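Local coordinates for protein TRAP dicarboxylate transporter-DctP subunit (Desulfovibrio desulfuricans subsp. desulfuricans, PDB 4NHB) that binds sn-glycerol-3-phosphate and, as a periplasmic solute-binding protein, probably delivers it to a TRAP-type membrane transporter, at residues I45-F50 with M89-T94. Sequence-based numbering, arbitrary orientation.
With G3P (sn-glycerol-3-phosphate), chain P.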
loop_
_atom_site.group_PDB
_atom_site.type_symbol
_atom_site.label_atom_id
_atom_site.label_comp_id
_atom_site.label_asym_id
_atom_site.label_seq_id
_atom_site.Cartn_x
_atom_site.Cartn_y
_atom_site.Cartn_z
ATOM N N ILE A 45 -5.729 -10.786 -2.300
ATOM C CA ILE A 45 -6.750 -11.426 -1.472
ATOM C C ILE A 45 -7.959 -10.485 -1.302
ATOM O O ILE A 45 -9.108 -10.885 -1.455
ATOM C CB ILE A 45 -6.183 -11.754 -0.088
ATOM C CG1 ILE A 45 -5.018 -12.746 -0.212
ATOM C CG2 ILE A 45 -7.298 -12.300 0.809
ATOM C CD1 ILE A 45 -4.178 -12.872 1.064
ATOM N N GLY A 46 -7.667 -9.225 -1.001
ATOM C CA GLY A 46 -8.665 -8.182 -0.899
ATOM C C GLY A 46 -9.549 -8.056 -2.120
ATOM O O GLY A 46 -10.767 -7.973 -1.998
ATOM N N MET A 47 -8.930 -8.033 -3.290
ATOM C CA MET A 47 -9.619 -7.903 -4.567
ATOM C C MET A 47 -10.597 -9.027 -4.798
ATOM O O MET A 47 -11.760 -8.802 -5.189
ATOM C CB MET A 47 -8.559 -7.914 -5.681
ATOM C CG MET A 47 -7.684 -6.652 -5.637
ATOM S SD MET A 47 -6.156 -6.798 -6.600
ATOM C CE MET A 47 -6.902 -6.518 -8.172
ATOM N N HIS A 48 -10.141 -10.241 -4.562
ATOM C CA HIS A 48 -11.002 -11.397 -4.757
ATOM C C HIS A 48 -12.169 -11.374 -3.767
ATOM O O HIS A 48 -13.314 -11.679 -4.133
ATOM C CB HIS A 48 -10.216 -12.699 -4.594
ATOM C CG HIS A 48 -9.266 -12.995 -5.719
ATOM N ND1 HIS A 48 -9.685 -13.240 -7.011
ATOM C CD2 HIS A 48 -7.913 -13.074 -5.741
ATOM C CE1 HIS A 48 -8.630 -13.463 -7.776
ATOM N NE2 HIS A 48 -7.543 -13.361 -7.028
ATOM N N LEU A 49 -11.886 -11.016 -2.515
ATOM C CA LEU A 49 -12.928 -11.026 -1.495
ATOM C C LEU A 49 -13.965 -9.992 -1.891
ATOM O O LEU A 49 -15.157 -10.268 -1.808
ATOM C CB LEU A 49 -12.410 -10.747 -0.066
ATOM C CG LEU A 49 -11.531 -11.752 0.675
ATOM C CD1 LEU A 49 -10.903 -11.106 1.923
ATOM C CD2 LEU A 49 -12.346 -12.977 1.055
ATOM N N PHE A 50 -13.526 -8.811 -2.327
ATOM C CA PHE A 50 -14.478 -7.815 -2.830
ATOM C C PHE A 50 -15.366 -8.386 -3.914
ATOM O O PHE A 50 -16.579 -8.103 -3.962
ATOM C CB PHE A 50 -13.776 -6.595 -3.397
ATOM C CG PHE A 50 -14.667 -5.711 -4.227
ATOM C CD1 PHE A 50 -15.381 -4.682 -3.640
ATOM C CD2 PHE A 50 -14.777 -5.904 -5.590
ATOM C CE1 PHE A 50 -16.189 -3.839 -4.395
ATOM C CE2 PHE A 50 -15.607 -5.082 -6.349
ATOM C CZ PHE A 50 -16.295 -4.040 -5.755
ATOM N N MET A 89 -12.263 -0.700 -12.136
ATOM C CA MET A 89 -11.634 -0.612 -10.823
ATOM C C MET A 89 -10.150 -0.939 -10.815
ATOM O O MET A 89 -9.638 -1.568 -11.738
ATOM C CB MET A 89 -12.340 -1.572 -9.881
ATOM C CG MET A 89 -13.761 -1.167 -9.627
ATOM S SD MET A 89 -14.538 -2.243 -8.388
ATOM C CE MET A 89 -13.640 -1.823 -6.886
ATOM N N CYS A 90 -9.461 -0.525 -9.758
ATOM C CA CYS A 90 -8.050 -0.894 -9.591
ATOM C C CYS A 90 -7.706 -0.873 -8.120
ATOM O O CYS A 90 -8.368 -0.192 -7.351
ATOM C CB CYS A 90 -7.103 0.027 -10.390
ATOM S SG CYS A 90 -6.945 1.725 -9.852
ATOM N N ALA A 91 -6.709 -1.674 -7.733
ATOM C CA ALA A 91 -6.174 -1.664 -6.371
ATOM C C ALA A 91 -4.768 -1.083 -6.420
ATOM O O ALA A 91 -3.921 -1.572 -7.182
ATOM C CB ALA A 91 -6.102 -3.082 -5.816
ATOM N N THR A 92 -4.521 -0.049 -5.633
ATOM C CA THR A 92 -3.185 0.509 -5.556
ATOM C C THR A 92 -3.053 1.319 -4.275
ATOM O O THR A 92 -4.023 1.397 -3.475
ATOM C CB THR A 92 -2.849 1.302 -6.849
ATOM O OG1 THR A 92 -1.437 1.494 -6.945
ATOM C CG2 THR A 92 -3.512 2.669 -6.883
ATOM N N GLY A 93 -1.873 1.901 -4.070
ATOM C CA GLY A 93 -1.587 2.677 -2.896
ATOM C C GLY A 93 -1.247 4.148 -3.150
ATOM O O GLY A 93 -1.957 4.865 -3.868
ATOM N N THR A 94 -0.164 4.612 -2.531
ATOM C CA THR A 94 0.150 6.041 -2.579
ATOM C C THR A 94 0.718 6.495 -3.938
ATOM O O THR A 94 1.194 7.651 -4.086
ATOM C CB THR A 94 1.126 6.427 -1.474
ATOM O OG1 THR A 94 2.268 5.567 -1.570
ATOM C CG2 THR A 94 0.466 6.319 -0.069
HETATM O O1 G3P P . 1.485 2.231 -1.506
HETATM C C1 G3P P . 2.707 2.360 -2.171
HETATM C C2 G3P P . 3.436 1.010 -2.197
HETATM O O2 G3P P . 2.626 0.064 -2.841
HETATM C C3 G3P P . 4.766 1.163 -2.952
HETATM O O1P G3P P . 5.660 0.199 -2.495
HETATM O O4P G3P P . 4.505 -1.793 -3.284
HETATM O O2P G3P P . 6.207 -0.670 -4.806
HETATM O O3P G3P P . 6.981 -1.956 -2.815
HETATM P P G3P P . 5.847 -1.131 -3.415
#
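M89 lays its terminal methyl over one face of the F50 ring, CE standing 4.0 Å from the ring centroid and 27° off the normal, a CH-pi contact. Its sulfur lies obliquely above the CZ-CE2 rim of the same ring, with SD 3.6 Å from CZ of F50, which adds a Met-aromatic component. The methionine from the strand and the phenylalanine from the helix point at one another; the M89 chain is extended at chi2 and bent at chi3 (68°), which brings CE over the ring. One helical turn back, M47 reaches across to the other inward-facing residue of the strand: its SD lies 3.8 Å from CB of A91, and its CG is nearly as close.

The pairing illustrates how a helix covers a sheet in the periplasmic-binding-protein fold. Helix 42-57 lies over strand 89-92, which runs between parallel strand 30-34 and antiparallel strand 235-243; M33, which touches M47, F50 and M89, and L240, which touches F50 and A91, extend the apolar layer. On the opposite face of the strand, C90 and T92 pack against helix 75-84, giving an alpha/beta/alpha sandwich.

Beyond T92 the chain leaves the strand, and G93 and T94 reach the ligand. There T94 N donates a hydrogen bond to O1 of sn-glycerol-3-phosphate (3.1 Å, 161° at the hydrogen), while the T94 hydroxyl is hydrogen-bonded to E107, itself a ligand-binding residue.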